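Local coordinates for BolA (Coxiella burnetii, PDB 3TR3), which is of unknown function but belongs to the BolA/IbaG family and is probably linked to the stress response, at residues 53-58 / 69-74. Residues are numbered along the deposited sequence; the frame is centred on the assembly and turned at random.
Sequences LVYNAL and LSLKTY
Tyr55 reaches from helix 47-57 to the backbone of strand 68-74, where its OH donates a hydrogen bond to Leu69 O at 3.1 Å. The C=O...O angle of 164° puts the hydroxyl almost straight ahead of the carbonyl, and Leu69 O lies close to the plane of the Tyr55 ring, at its edge. The first torsion of Tyr55 sets CG anti to its carbonyl carbon, and from there the ring spans the gap to the edge strand. Leu71 passes alongside the ring in the opposing direction, its CD1 meeting Tyr55 CE1 at 3.6 Å in an oblique approach. The same methyl also serves Val54: tip to tip, Val54 CG1 stands 3.7 Å from Leu71 CD1, a position it gains by lying anti to its own backbone N (chi1 170°). Leu71 CD1 is thus shared between an aliphatic and an aromatic neighbour. Further toward the start of the strand, Leu58 and Leu69 also meet end to end, with Leu58 CD1 3.5 Å from Leu69 CD2. Val54 CG2 makes a looser approach to Thr73 CG2, at 4.2 Å. Ile14 of helix 7-17 touches both Val54 and Leu58, continuing this apolar layer, while Ser70, Lys72 and Tyr74 pair through their backbones with strand 32-38. The short helix and strand axes lie 10.8 Å apart at 126°, a spacing bridged by side chains and the single tyrosine bond. Helices 7-17 and 47-57 packed on one face of a three-stranded mixed sheet, with 68-74 parallel to 32-38, form the alpha+beta core of the BolA fold, which resembles the class II KH domain.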
loop_
_atom_site.group_PDB
_atom_site.type_symbol
_atom_site.label_atom_id
_atom_site.label_comp_id
_atom_site.label_asym_id
_atom_site.label_seq_id
_atom_site.Cartn_x
_atom_site.Cartn_y
_atom_site.Cartn_z
ATOM N N LEU B 53 16.704 5.776 -7.965
ATOM C CA LEU B 53 16.671 4.315 -8.004
ATOM C C LEU B 53 15.249 3.813 -8.352
ATOM O O LEU B 53 15.092 2.852 -9.120
ATOM C CB LEU B 53 17.138 3.722 -6.684
ATOM C CG LEU B 53 18.650 3.559 -6.548
ATOM C CD1 LEU B 53 19.044 2.991 -5.162
ATOM C CD2 LEU B 53 19.210 2.699 -7.708
ATOM N N VAL B 54 14.232 4.484 -7.788
ATOM C CA VAL B 54 12.856 4.101 -7.981
ATOM C C VAL B 54 12.405 4.394 -9.426
ATOM O O VAL B 54 11.836 3.515 -10.092
ATOM C CB VAL B 54 11.908 4.763 -6.934
ATOM C CG1 VAL B 54 10.464 4.520 -7.325
ATOM C CG2 VAL B 54 12.190 4.237 -5.508
ATOM N N TYR B 55 12.701 5.599 -9.923
ATOM C CA TYR B 55 12.378 5.942 -11.304
ATOM C C TYR B 55 13.093 5.007 -12.268
ATOM O O TYR B 55 12.567 4.672 -13.323
ATOM C CB TYR B 55 12.786 7.370 -11.632
ATOM C CG TYR B 55 12.074 8.426 -10.835
ATOM C CD1 TYR B 55 10.731 8.275 -10.511
ATOM C CD2 TYR B 55 12.732 9.593 -10.415
ATOM C CE1 TYR B 55 10.055 9.235 -9.775
ATOM C CE2 TYR B 55 12.055 10.572 -9.669
ATOM C CZ TYR B 55 10.708 10.383 -9.354
ATOM O OH TYR B 55 9.972 11.329 -8.634
ATOM N N ASN B 56 14.321 4.618 -11.921
ATOM C CA ASN B 56 15.091 3.729 -12.774
ATOM C C ASN B 56 14.529 2.298 -12.774
ATOM O O ASN B 56 14.458 1.653 -13.818
ATOM C CB ASN B 56 16.573 3.771 -12.362
ATOM C CG ASN B 56 17.452 2.908 -13.241
ATOM O OD1 ASN B 56 17.647 1.723 -12.943
ATOM N ND2 ASN B 56 17.991 3.489 -14.325
ATOM N N ALA B 57 14.151 1.813 -11.589
ATOM C CA ALA B 57 13.405 0.573 -11.435
ATOM C C ALA B 57 12.100 0.525 -12.265
ATOM O O ALA B 57 11.672 -0.548 -12.634
ATOM C CB ALA B 57 13.097 0.317 -9.946
ATOM N N LEU B 58 11.461 1.668 -12.541
ATOM C CA LEU B 58 10.203 1.677 -13.302
ATOM C C LEU B 58 10.460 1.658 -14.797
ATOM O O LEU B 58 9.532 1.479 -15.603
ATOM C CB LEU B 58 9.325 2.878 -12.930
ATOM C CG LEU B 58 8.562 2.817 -11.608
ATOM C CD1 LEU B 58 8.161 4.192 -11.153
ATOM C CD2 LEU B 58 7.322 1.914 -11.709
ATOM N N LEU B 69 4.780 11.209 -10.870
ATOM C CA LEU B 69 4.911 10.319 -9.741
ATOM C C LEU B 69 5.695 10.988 -8.635
ATOM O O LEU B 69 6.833 11.257 -8.798
ATOM C CB LEU B 69 5.594 9.033 -10.162
ATOM C CG LEU B 69 5.934 8.094 -9.009
ATOM C CD1 LEU B 69 4.671 7.766 -8.161
ATOM C CD2 LEU B 69 6.578 6.838 -9.547
ATOM N N SER B 70 5.054 11.252 -7.508
ATOM C CA SER B 70 5.639 11.910 -6.356
ATOM C C SER B 70 6.022 10.808 -5.362
ATOM O O SER B 70 5.287 9.835 -5.229
ATOM C CB SER B 70 4.568 12.862 -5.801
ATOM O OG SER B 70 4.800 13.246 -4.468
ATOM N N LEU B 71 7.172 10.909 -4.686
ATOM C CA LEU B 71 7.655 9.782 -3.838
ATOM C C LEU B 71 8.006 10.182 -2.424
ATOM O O LEU B 71 8.531 11.263 -2.205
ATOM C CB LEU B 71 8.903 9.063 -4.422
ATOM C CG LEU B 71 8.893 8.460 -5.823
ATOM C CD1 LEU B 71 10.366 8.139 -6.353
ATOM C CD2 LEU B 71 7.990 7.210 -5.884
ATOM N N LYS B 72 7.694 9.301 -1.478
ATOM C CA LYS B 72 8.371 9.295 -0.183
ATOM C C LYS B 72 9.108 7.973 -0.033
ATOM O O LYS B 72 8.506 6.909 -0.168
ATOM C CB LYS B 72 7.438 9.508 0.991
ATOM C CG LYS B 72 6.765 10.852 1.020
ATOM C CD LYS B 72 5.621 10.871 2.067
ATOM C CE LYS B 72 4.962 12.244 2.127
ATOM N NZ LYS B 72 3.796 12.245 3.038
ATOM N N THR B 73 10.417 8.063 0.240
ATOM C CA THR B 73 11.313 6.902 0.278
ATOM C C THR B 73 11.913 6.710 1.658
ATOM O O THR B 73 12.558 7.602 2.174
ATOM C CB THR B 73 12.451 7.049 -0.769
ATOM O OG1 THR B 73 13.028 8.360 -0.687
ATOM C CG2 THR B 73 11.897 6.813 -2.198
ATOM N N TYR B 74 11.688 5.550 2.267
ATOM C CA TYR B 74 12.168 5.307 3.617
ATOM C C TYR B 74 12.962 4.019 3.670
ATOM O O TYR B 74 12.719 3.092 2.905
ATOM C CB TYR B 74 11.008 5.185 4.635
ATOM C CG TYR B 74 10.112 6.409 4.748
ATOM C CD1 TYR B 74 10.476 7.505 5.524
ATOM C CD2 TYR B 74 8.889 6.459 4.081
ATOM C CE1 TYR B 74 9.671 8.625 5.610
ATOM C CE2 TYR B 74 8.071 7.563 4.170
ATOM C CZ TYR B 74 8.456 8.648 4.928
ATOM O OH TYR B 74 7.606 9.744 5.006
#